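Local coordinates for protein anthranilate-CoA ligase (Stigmatella aurantiaca, PDB 4WV3) that belongs to the AMP-binding (ANL) enzyme superfamily and holds 5'-O-[(S)-[(2-aminobenzoyl)oxy](hydroxy)phosphoryl]adenosine in its ligand pocket, at residues 201-206 and 326-331; 265-270 and 296-301; 290-295 and 313-318. One frame throughout, in Å; residues are numbered along the deposited sequence.

Contact 1 (201-206 and 326-331); sequences VNVLGL and FISNRP
V203, in the last turn of helix 191-204, presses one methyl into the chain leaving strand 325-328. CG1 lies anti to the backbone N (chi1 -180°), which sends it against N329 O, 3.5 Å away, and R330 CG, 3.8 Å away, both on one side of it, with S328 nearby. A compact branched valine suits a buried spot shared by a carbonyl oxygen, a serine and the aliphatic part of an arginine. The serine keeps its polar tip occupied: S328 OG donates to N329 O at 2.8 Å, in the carbonyl plane on a lone pair, and is also bonded to W199 NE1. The R330 side chain crosses V203 obliquely, so that CG1 sits over one guanidinium face, while NH1 and NH2 make weak hydrogen bonds to K341 O and P342 O.

The other side faces solvent: the exposed P331 sets CD 3.4 Å from V203 O, and a water bridges N202 O, to which it donates, and R330 NE, a weak bond. G205, with positive phi (86°), turns the chain out of the helix.

The helix end is laid against the end of strand 325-328 and the loop that follows, with L204 on Y264 of strand 262-265 and V203 also on V343.

Contact 2 (265-270 and 296-301); sequences NAPTGY and ALPAAL. With 3UK (5'-O-[(S)-[(2-aminobenzoyl)oxy](hydroxy)phosphoryl]adenosine), chain C.
With CG anti to the backbone N (chi1 177°) and chi2 at 72°, L297 brings CD1 to P267 CB, 4.0 Å apart, and L301, in the first turn of helix 299-309 with chi1 near -90°, sets its CD1 against P267 O, 3.3 Å away. Two helix starts of an alpha/beta fold meet here: helix 267-274, following strand 262-265, and helix 299-309, the crossover helix of a beta-alpha-beta unit. P267 suits the first helical position, where a missing N-H costs nothing and the ring offers a rigid apolar surface. Its CB meets P298 CD at 4.0 Å, so the second proline, at the N-cap position of its helix, packs against the first; P267 CG lies 3.7 Å from L297 CA. Y270 adds a ring that L297 CD1 approaches obliquely, while N265 CB lies over one face, toward the rim, and Y270 OH is bonded to V291 O. A296 CB reaches 3UK, 3.8 Å from C17. A266, at the N-cap position, accepts at its O from both G269 N and Y270 N. G269 fits because a CB there would run into N265 OD1, which accepts from A266 N at 2.5 Å, the donor standing above the carbonyl plane.

Contact 3 (290-295 and 313-318); sequences CVSASE and IIDGIG. With 3UK (5'-O-[(S)-[(2-aminobenzoyl)oxy](hydroxy)phosphoryl]adenosine), chain C.
Parallel strands 289-292 and 313-318 lie side by side in the central sheet and carry one wall of the ligand pocket at their C-terminal ends. Three backbone bonds join them in the alternating parallel pattern: I314 N gives to C290 O, S292 N to I314 O, and G316 N to S292 O, the last nearly along the C=O axis.

D315 carries the polar chemistry. Its CB passes 4.1 Å from S292 O. CG, anti to the backbone N (chi1 -180°), points the carboxylate toward the ligand. OD1 then accepts from 3UK N20 at 2.9 Å and from a water at 2.4 Å, while OD2 lies beside L297 CB, 3.9 Å away. S292 O is also close to OD1, but both are acceptors; the two donors on OD1 would offset that repulsion and should favour a charged carboxylate. The same water donates to E295 O and accepts from S292 OG, 2.7 Å away, making the serine a second-shell support for the aspartate. N20 gives a second, weak bond to G316 O.

Small residues make room: A293 CB touches both G316 O and 3UK C28, 3.6 Å from the latter, and a CB on G318 would strike C29. I317 offers an apolar flank, its CB 3.5 Å from C19 of the adenine.

On the face bearing C290, S292, I313 and D315 lies helix 267-274; strand 262-265 flanks 289-292 in parallel, strand 325-328 flanks 313-318 antiparallel, and helix 299-309 makes the beta-alpha-beta crossover.

How the contacts relate
From the N terminus, residues 201-206 come first and wait until 326-331 to close contact 1, the widest loop. Inside it, 265-270 opens contact 2, 290-295 opens contact 3, 296-301 closes contact 2 and 313-318 closes contact 3, so these two cross while both nest within contact 1. Contact 3 is the middle piece: its strand 313-318 neighbours strand 325-328 of contact 1, where N329 ND2 probably bonds D315 O, and S292 OG lies against P267 CD of contact 2. Contacts 1 and 2 do not touch. Together they tie helix 191-204, the central sheet and helices 267-274 and 299-309, with contacts 2 and 3 both reaching 3UK.

Contact 1 (201-206 and 326-331)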
loop_
_atom_site.group_PDB
_atom_site.type_symbol
_atom_site.label_atom_id
_atom_site.label_comp_id
_atom_site.label_asym_id
_atom_site.label_seq_id
_atom_site.Cartn_x
_atom_site.Cartn_y
_atom_site.Cartn_z
ATOM N N VAL A 201 15.366 7.508 -0.027
ATOM C CA VAL A 201 16.799 7.734 0.113
ATOM C C VAL A 201 17.178 8.116 1.540
ATOM O O VAL A 201 18.020 7.468 2.162
ATOM C CB VAL A 201 17.284 8.835 -0.850
ATOM C CG1 VAL A 201 18.760 9.128 -0.628
ATOM C CG2 VAL A 201 17.024 8.429 -2.291
ATOM N N ASN A 202 16.543 9.162 2.058
ATOM C CA ASN A 202 16.899 9.710 3.363
ATOM C C ASN A 202 16.621 8.783 4.546
ATOM O O ASN A 202 17.267 8.893 5.587
ATOM C CB ASN A 202 16.208 11.057 3.587
ATOM C CG ASN A 202 16.601 12.093 2.554
ATOM O OD1 ASN A 202 17.596 11.934 1.844
ATOM N ND2 ASN A 202 15.824 13.165 2.468
ATOM N N VAL A 203 15.662 7.876 4.390
ATOM C CA VAL A 203 15.267 7.006 5.495
ATOM C C VAL A 203 15.610 5.540 5.244
ATOM O O VAL A 203 16.325 4.919 6.031
ATOM C CB VAL A 203 13.765 7.131 5.810
ATOM C CG1 VAL A 203 13.389 6.217 6.967
ATOM C CG2 VAL A 203 13.411 8.575 6.130
ATOM N N LEU A 204 15.095 4.990 4.150
ATOM C CA LEU A 204 15.347 3.594 3.817
ATOM C C LEU A 204 16.796 3.391 3.393
ATOM O O LEU A 204 17.418 2.387 3.738
ATOM C CB LEU A 204 14.404 3.121 2.710
ATOM C CG LEU A 204 14.552 1.649 2.324
ATOM C CD1 LEU A 204 14.265 0.754 3.520
ATOM C CD2 LEU A 204 13.648 1.298 1.156
ATOM N N GLY A 205 17.328 4.352 2.646
ATOM C CA GLY A 205 18.708 4.292 2.203
ATOM C C GLY A 205 18.885 3.506 0.919
ATOM O O GLY A 205 19.879 2.801 0.748
ATOM N N LEU A 206 17.916 3.625 0.015
ATOM C CA LEU A 206 17.999 2.970 -1.286
ATOM C C LEU A 206 19.183 3.482 -2.094
ATOM O O LEU A 206 19.445 4.684 -2.138
ATOM C CB LEU A 206 16.708 3.171 -2.082
ATOM C CG LEU A 206 15.607 2.132 -1.884
ATOM C CD1 LEU A 206 14.452 2.397 -2.834
ATOM C CD2 LEU A 206 16.159 0.730 -2.086
ATOM N N PHE A 326 5.320 8.543 6.045
ATOM C CA PHE A 326 5.623 9.813 6.703
ATOM C C PHE A 326 6.166 9.633 8.125
ATOM O O PHE A 326 6.736 10.560 8.701
ATOM C CB PHE A 326 4.406 10.747 6.691
ATOM C CG PHE A 326 3.136 10.107 7.183
ATOM C CD1 PHE A 326 2.734 10.256 8.499
ATOM C CD2 PHE A 326 2.338 9.368 6.323
ATOM C CE1 PHE A 326 1.567 9.671 8.952
ATOM C CE2 PHE A 326 1.169 8.780 6.770
ATOM C CZ PHE A 326 0.784 8.933 8.087
ATOM N N ILE A 327 5.975 8.442 8.688
ATOM C CA ILE A 327 6.608 8.067 9.952
ATOM C C ILE A 327 7.212 6.681 9.790
ATOM O O ILE A 327 6.497 5.725 9.495
ATOM C CB ILE A 327 5.602 7.996 11.117
ATOM C CG1 ILE A 327 4.677 9.211 11.126
ATOM C CG2 ILE A 327 6.335 7.861 12.445
ATOM C CD1 ILE A 327 3.557 9.106 12.141
ATOM N N SER A 328 8.522 6.563 9.987
ATOM C CA SER A 328 9.194 5.291 9.743
ATOM C C SER A 328 10.313 4.980 10.727
ATOM O O SER A 328 10.826 5.865 11.410
ATOM C CB SER A 328 9.757 5.255 8.321
ATOM O OG SER A 328 10.442 4.038 8.078
ATOM N N ASN A 329 10.677 3.702 10.789
ATOM C CA ASN A 329 11.880 3.277 11.483
ATOM C C ASN A 329 13.070 3.425 10.544
ATOM O O ASN A 329 12.902 3.735 9.365
ATOM C CB ASN A 329 11.756 1.827 11.952
ATOM C CG ASN A 329 10.725 1.654 13.049
ATOM O OD1 ASN A 329 11.037 1.773 14.234
ATOM N ND2 ASN A 329 9.488 1.367 12.660
ATOM N N ARG A 330 14.270 3.202 11.066
ATOM C CA ARG A 330 15.487 3.368 10.282
ATOM C C ARG A 330 16.439 2.210 10.540
ATOM O O ARG A 330 16.396 1.610 11.612
ATOM C CB ARG A 330 16.161 4.696 10.634
ATOM C CG ARG A 330 15.402 5.913 10.145
ATOM C CD ARG A 330 15.646 7.115 11.036
ATOM N NE ARG A 330 14.835 8.261 10.634
ATOM C CZ ARG A 330 13.554 8.419 10.954
ATOM N NH1 ARG A 330 12.932 7.499 11.680
ATOM N NH2 ARG A 330 12.893 9.493 10.546
ATOM N N PRO A 331 17.297 1.889 9.557
ATOM C CA PRO A 331 18.292 0.822 9.707
ATOM C C PRO A 331 19.100 0.946 11.000
ATOM O O PRO A 331 19.452 -0.069 11.600
ATOM C CB PRO A 331 19.197 1.027 8.493
ATOM C CG PRO A 331 18.286 1.585 7.460
ATOM C CD PRO A 331 17.325 2.475 8.205
HETATM O O HOH W 1 17.297 8.556 8.481
#

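Contact 2 (265-270 and 296-301)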
loop_
_atom_site.group_PDB
_atom_site.type_symbol
_atom_site.label_atom_id
_atom_site.label_comp_id
_atom_site.label_asym_id
_atom_site.label_seq_id
_atom_site.Cartn_x
_atom_site.Cartn_y
_atom_site.Cartn_z
ATOM N N ASN A 265 6.350 -5.856 2.258
ATOM C CA ASN A 265 5.182 -6.687 2.521
ATOM C C ASN A 265 4.340 -6.108 3.653
ATOM O O ASN A 265 4.710 -5.106 4.264
ATOM C CB ASN A 265 5.606 -8.121 2.857
ATOM C CG ASN A 265 4.515 -9.137 2.567
ATOM O OD1 ASN A 265 3.340 -8.789 2.462
ATOM N ND2 ASN A 265 4.901 -10.401 2.441
ATOM N N ALA A 266 3.202 -6.739 3.918
ATOM C CA ALA A 266 2.342 -6.360 5.030
ATOM C C ALA A 266 2.504 -7.395 6.138
ATOM O O ALA A 266 2.912 -8.524 5.864
ATOM C CB ALA A 266 0.891 -6.287 4.571
ATOM N N PRO A 267 2.203 -7.013 7.392
ATOM C CA PRO A 267 2.281 -7.937 8.530
ATOM C C PRO A 267 1.536 -9.248 8.292
ATOM O O PRO A 267 1.983 -10.296 8.759
ATOM C CB PRO A 267 1.611 -7.149 9.655
ATOM C CG PRO A 267 1.916 -5.736 9.331
ATOM C CD PRO A 267 1.879 -5.642 7.829
ATOM N N THR A 268 0.422 -9.189 7.569
ATOM C CA THR A 268 -0.337 -10.390 7.246
ATOM C C THR A 268 0.437 -11.284 6.278
ATOM O O THR A 268 0.244 -12.500 6.253
ATOM C CB THR A 268 -1.724 -10.052 6.654
ATOM O OG1 THR A 268 -2.455 -11.262 6.425
ATOM C CG2 THR A 268 -1.583 -9.293 5.342
ATOM N N GLY A 269 1.318 -10.676 5.490
ATOM C CA GLY A 269 2.143 -11.413 4.552
ATOM C C GLY A 269 3.349 -12.023 5.236
ATOM O O GLY A 269 3.743 -13.150 4.935
ATOM N N TYR A 270 3.940 -11.271 6.162
ATOM C CA TYR A 270 5.066 -11.768 6.943
ATOM C C TYR A 270 4.641 -12.931 7.834
ATOM O O TYR A 270 5.394 -13.884 8.030
ATOM C CB TYR A 270 5.673 -10.651 7.794
ATOM C CG TYR A 270 6.502 -9.653 7.016
ATOM C CD1 TYR A 270 7.749 -10.002 6.509
ATOM C CD2 TYR A 270 6.048 -8.359 6.802
ATOM C CE1 TYR A 270 8.514 -9.093 5.801
ATOM C CE2 TYR A 270 6.806 -7.442 6.096
ATOM C CZ TYR A 270 8.038 -7.813 5.598
ATOM O OH TYR A 270 8.794 -6.903 4.895
ATOM N N ALA A 296 -0.032 -1.912 11.298
ATOM C CA ALA A 296 1.045 -1.949 12.284
ATOM C C ALA A 296 1.675 -3.336 12.397
ATOM O O ALA A 296 0.975 -4.333 12.569
ATOM C CB ALA A 296 0.541 -1.482 13.641
ATOM N N LEU A 297 2.999 -3.387 12.290
ATOM C CA LEU A 297 3.734 -4.640 12.419
ATOM C C LEU A 297 3.965 -4.985 13.886
ATOM O O LEU A 297 4.669 -4.262 14.592
ATOM C CB LEU A 297 5.077 -4.557 11.690
ATOM C CG LEU A 297 5.973 -5.794 11.804
ATOM C CD1 LEU A 297 5.424 -6.945 10.973
ATOM C CD2 LEU A 297 7.404 -5.472 11.406
ATOM N N PRO A 298 3.369 -6.095 14.349
ATOM C CA PRO A 298 3.518 -6.551 15.734
ATOM C C PRO A 298 4.978 -6.829 16.075
ATOM O O PRO A 298 5.734 -7.283 15.214
ATOM C CB PRO A 298 2.716 -7.856 15.761
ATOM C CG PRO A 298 1.757 -7.741 14.627
ATOM C CD PRO A 298 2.495 -6.987 13.568
ATOM N N ALA A 299 5.365 -6.553 17.316
ATOM C CA ALA A 299 6.736 -6.775 17.757
ATOM C C ALA A 299 7.106 -8.250 17.664
ATOM O O ALA A 299 8.246 -8.594 17.353
ATOM C CB ALA A 299 6.925 -6.266 19.176
ATOM N N ALA A 300 6.130 -9.115 17.926
ATOM C CA ALA A 300 6.339 -10.558 17.875
ATOM C C ALA A 300 6.718 -11.017 16.471
ATOM O O ALA A 300 7.506 -11.948 16.305
ATOM C CB ALA A 300 5.095 -11.293 18.357
ATOM N N LEU A 301 6.155 -10.359 15.464
ATOM C CA LEU A 301 6.473 -10.675 14.076
ATOM C C LEU A 301 7.843 -10.142 13.678
ATOM O O LEU A 301 8.550 -10.761 12.880
ATOM C CB LEU A 301 5.399 -10.129 13.131
ATOM C CG LEU A 301 4.235 -11.074 12.834
ATOM C CD1 LEU A 301 3.278 -10.446 11.832
ATOM C CD2 LEU A 301 4.753 -12.409 12.318
HETATM C C10 3UK C . -2.765 2.406 7.857
HETATM C C15 3UK C . -0.608 1.790 8.945
HETATM C C17 3UK C . 0.089 1.313 11.148
HETATM C C21 3UK C . -3.021 3.760 8.460
HETATM C C26 3UK C . 0.381 2.989 2.625
HETATM C C28 3UK C . 2.707 2.729 3.216
HETATM O O01 3UK C . -1.521 1.699 3.365
HETATM C C02 3UK C . -1.148 2.759 2.914
HETATM O O03 3UK C . -2.084 3.637 2.302
HETATM P P04 3UK C . -3.651 3.388 2.428
HETATM O O05 3UK C . -4.399 4.494 1.620
HETATM O O06 3UK C . -4.154 3.461 3.951
HETATM C C07 3UK C . -3.400 4.214 4.913
HETATM C C08 3UK C . -3.800 3.755 6.286
HETATM O O09 3UK C . -3.274 2.431 6.530
HETATM N N11 3UK C . -1.367 2.120 7.836
HETATM C C12 3UK C . -0.568 2.116 6.727
HETATM N N13 3UK C . 0.697 1.790 7.114
HETATM C C14 3UK C . 0.699 1.583 8.484
HETATM N N16 3UK C . -0.888 1.652 10.266
HETATM N N18 3UK C . 1.344 1.103 10.776
HETATM C C19 3UK C . 1.701 1.219 9.487
HETATM N N20 3UK C . 3.048 0.992 9.098
HETATM O O22 3UK C . -4.201 3.719 9.240
HETATM C C23 3UK C . -3.211 4.633 7.313
HETATM O O24 3UK C . -4.128 5.694 7.649
HETATM O O25 3UK C . -4.000 2.036 1.830
HETATM C C27 3UK C . 1.335 2.510 3.489
HETATM C C29 3UK C . 3.104 3.452 2.041
HETATM C C30 3UK C . 2.150 3.935 1.178
HETATM C C31 3UK C . 0.778 3.714 1.448
HETATM N N32 3UK C . -0.239 4.227 0.529
#

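Contact 3 (290-295 and 313-318)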
loop_
_atom_site.group_PDB
_atom_site.type_symbol
_atom_site.label_atom_id
_atom_site.label_comp_id
_atom_site.label_asym_id
_atom_site.label_seq_id
_atom_site.Cartn_x
_atom_site.Cartn_y
_atom_site.Cartn_z
ATOM N N CYS A 290 14.148 -5.340 5.011
ATOM C CA CYS A 290 12.748 -5.598 4.705
ATOM C C CYS A 290 11.897 -4.426 5.175
ATOM O O CYS A 290 12.253 -3.731 6.126
ATOM C CB CYS A 290 12.276 -6.896 5.361
ATOM S SG CYS A 290 12.987 -8.395 4.642
ATOM N N VAL A 291 10.776 -4.203 4.496
ATOM C CA VAL A 291 9.886 -3.097 4.827
ATOM C C VAL A 291 8.464 -3.603 5.052
ATOM O O VAL A 291 7.970 -4.441 4.297
ATOM C CB VAL A 291 9.882 -2.029 3.712
ATOM C CG1 VAL A 291 8.984 -0.858 4.088
ATOM C CG2 VAL A 291 11.295 -1.547 3.429
ATOM N N SER A 292 7.815 -3.093 6.094
ATOM C CA SER A 292 6.435 -3.456 6.398
ATOM C C SER A 292 5.555 -2.218 6.529
ATOM O O SER A 292 5.983 -1.200 7.075
ATOM C CB SER A 292 6.365 -4.279 7.686
ATOM O OG SER A 292 5.027 -4.604 8.013
ATOM N N ALA A 293 4.328 -2.310 6.025
ATOM C CA ALA A 293 3.380 -1.203 6.111
ATOM C C ALA A 293 1.992 -1.722 5.743
ATOM O O ALA A 293 1.820 -2.911 5.484
ATOM C CB ALA A 293 3.641 -0.189 5.010
ATOM N N SER A 294 1.019 -0.818 5.696
ATOM C CA SER A 294 -0.366 -1.187 5.443
ATOM C C SER A 294 -1.086 -1.221 6.780
ATOM O O SER A 294 -2.083 -0.529 6.987
ATOM C CB SER A 294 -0.446 -2.553 4.761
ATOM O OG SER A 294 -1.721 -2.758 4.177
ATOM N N GLU A 295 -0.556 -2.030 7.690
ATOM C CA GLU A 295 -1.012 -2.053 9.079
ATOM C C GLU A 295 0.183 -2.189 10.017
ATOM O O GLU A 295 1.281 -2.538 9.582
ATOM C CB GLU A 295 -2.014 -3.188 9.321
ATOM C CG GLU A 295 -3.393 -2.949 8.719
ATOM C CD GLU A 295 -4.452 -3.875 9.290
ATOM O OE1 GLU A 295 -4.180 -4.531 10.317
ATOM O OE2 GLU A 295 -5.558 -3.945 8.715
ATOM N N ILE A 313 13.320 -5.630 9.833
ATOM C CA ILE A 313 12.183 -5.131 9.071
ATOM C C ILE A 313 11.919 -3.670 9.410
ATOM O O ILE A 313 11.781 -3.311 10.580
ATOM C CB ILE A 313 10.903 -5.940 9.343
ATOM C CG1 ILE A 313 11.077 -7.391 8.895
ATOM C CG2 ILE A 313 9.723 -5.315 8.621
ATOM C CD1 ILE A 313 9.811 -8.210 9.008
ATOM N N ILE A 314 11.854 -2.826 8.386
ATOM C CA ILE A 314 11.569 -1.413 8.589
ATOM C C ILE A 314 10.069 -1.153 8.496
ATOM O O ILE A 314 9.492 -1.179 7.409
ATOM C CB ILE A 314 12.306 -0.532 7.561
ATOM C CG1 ILE A 314 13.812 -0.797 7.617
ATOM C CG2 ILE A 314 12.005 0.941 7.808
ATOM C CD1 ILE A 314 14.427 -0.546 8.978
ATOM N N ASP A 315 9.442 -0.914 9.644
ATOM C CA ASP A 315 8.021 -0.593 9.686
ATOM C C ASP A 315 7.805 0.914 9.617
ATOM O O ASP A 315 8.418 1.674 10.367
ATOM C CB ASP A 315 7.377 -1.152 10.958
ATOM C CG ASP A 315 5.889 -0.849 11.043
ATOM O OD1 ASP A 315 5.230 -0.785 9.983
ATOM O OD2 ASP A 315 5.378 -0.674 12.170
ATOM N N GLY A 316 6.931 1.339 8.711
ATOM C CA GLY A 316 6.614 2.745 8.556
ATOM C C GLY A 316 5.196 2.948 8.062
ATOM O O GLY A 316 4.711 2.191 7.220
ATOM N N ILE A 317 4.522 3.965 8.590
ATOM C CA ILE A 317 3.150 4.246 8.183
ATOM C C ILE A 317 3.082 5.256 7.040
ATOM O O ILE A 317 3.698 6.322 7.089
ATOM C CB ILE A 317 2.268 4.720 9.365
ATOM C CG1 ILE A 317 0.878 5.124 8.865
ATOM C CG2 ILE A 317 2.920 5.874 10.104
ATOM C CD1 ILE A 317 -0.026 5.680 9.943
ATOM N N GLY A 318 2.337 4.896 6.002
ATOM C CA GLY A 318 2.079 5.793 4.897
ATOM C C GLY A 318 0.614 5.736 4.520
ATOM O O GLY A 318 -0.126 4.880 5.005
HETATM C C10 3UK C . -2.765 2.406 7.857
HETATM C C15 3UK C . -0.608 1.790 8.945
HETATM C C17 3UK C . 0.089 1.313 11.148
HETATM C C21 3UK C . -3.021 3.760 8.460
HETATM C C26 3UK C . 0.381 2.989 2.625
HETATM C C28 3UK C . 2.707 2.729 3.216
HETATM O O01 3UK C . -1.521 1.699 3.365
HETATM C C02 3UK C . -1.148 2.759 2.914
HETATM O O03 3UK C . -2.084 3.637 2.302
HETATM P P04 3UK C . -3.651 3.388 2.428
HETATM O O05 3UK C . -4.399 4.494 1.620
HETATM O O06 3UK C . -4.154 3.461 3.951
HETATM C C07 3UK C . -3.400 4.214 4.913
HETATM C C08 3UK C . -3.800 3.755 6.286
HETATM O O09 3UK C . -3.274 2.431 6.530
HETATM N N11 3UK C . -1.367 2.120 7.836
HETATM C C12 3UK C . -0.568 2.116 6.727
HETATM N N13 3UK C . 0.697 1.790 7.114
HETATM C C14 3UK C . 0.699 1.583 8.484
HETATM N N16 3UK C . -0.888 1.652 10.266
HETATM N N18 3UK C . 1.344 1.103 10.776
HETATM C C19 3UK C . 1.701 1.219 9.487
HETATM N N20 3UK C . 3.048 0.992 9.098
HETATM O O22 3UK C . -4.201 3.719 9.240
HETATM C C23 3UK C . -3.211 4.633 7.313
HETATM O O24 3UK C . -4.128 5.694 7.649
HETATM O O25 3UK C . -4.000 2.036 1.830
HETATM C C27 3UK C . 1.335 2.510 3.489
HETATM C C29 3UK C . 3.104 3.452 2.041
HETATM C C30 3UK C . 2.150 3.935 1.178
HETATM C C31 3UK C . 0.778 3.714 1.448
HETATM N N32 3UK C . -0.239 4.227 0.529
HETATM O O HOH W 2 3.716 -2.518 9.185
#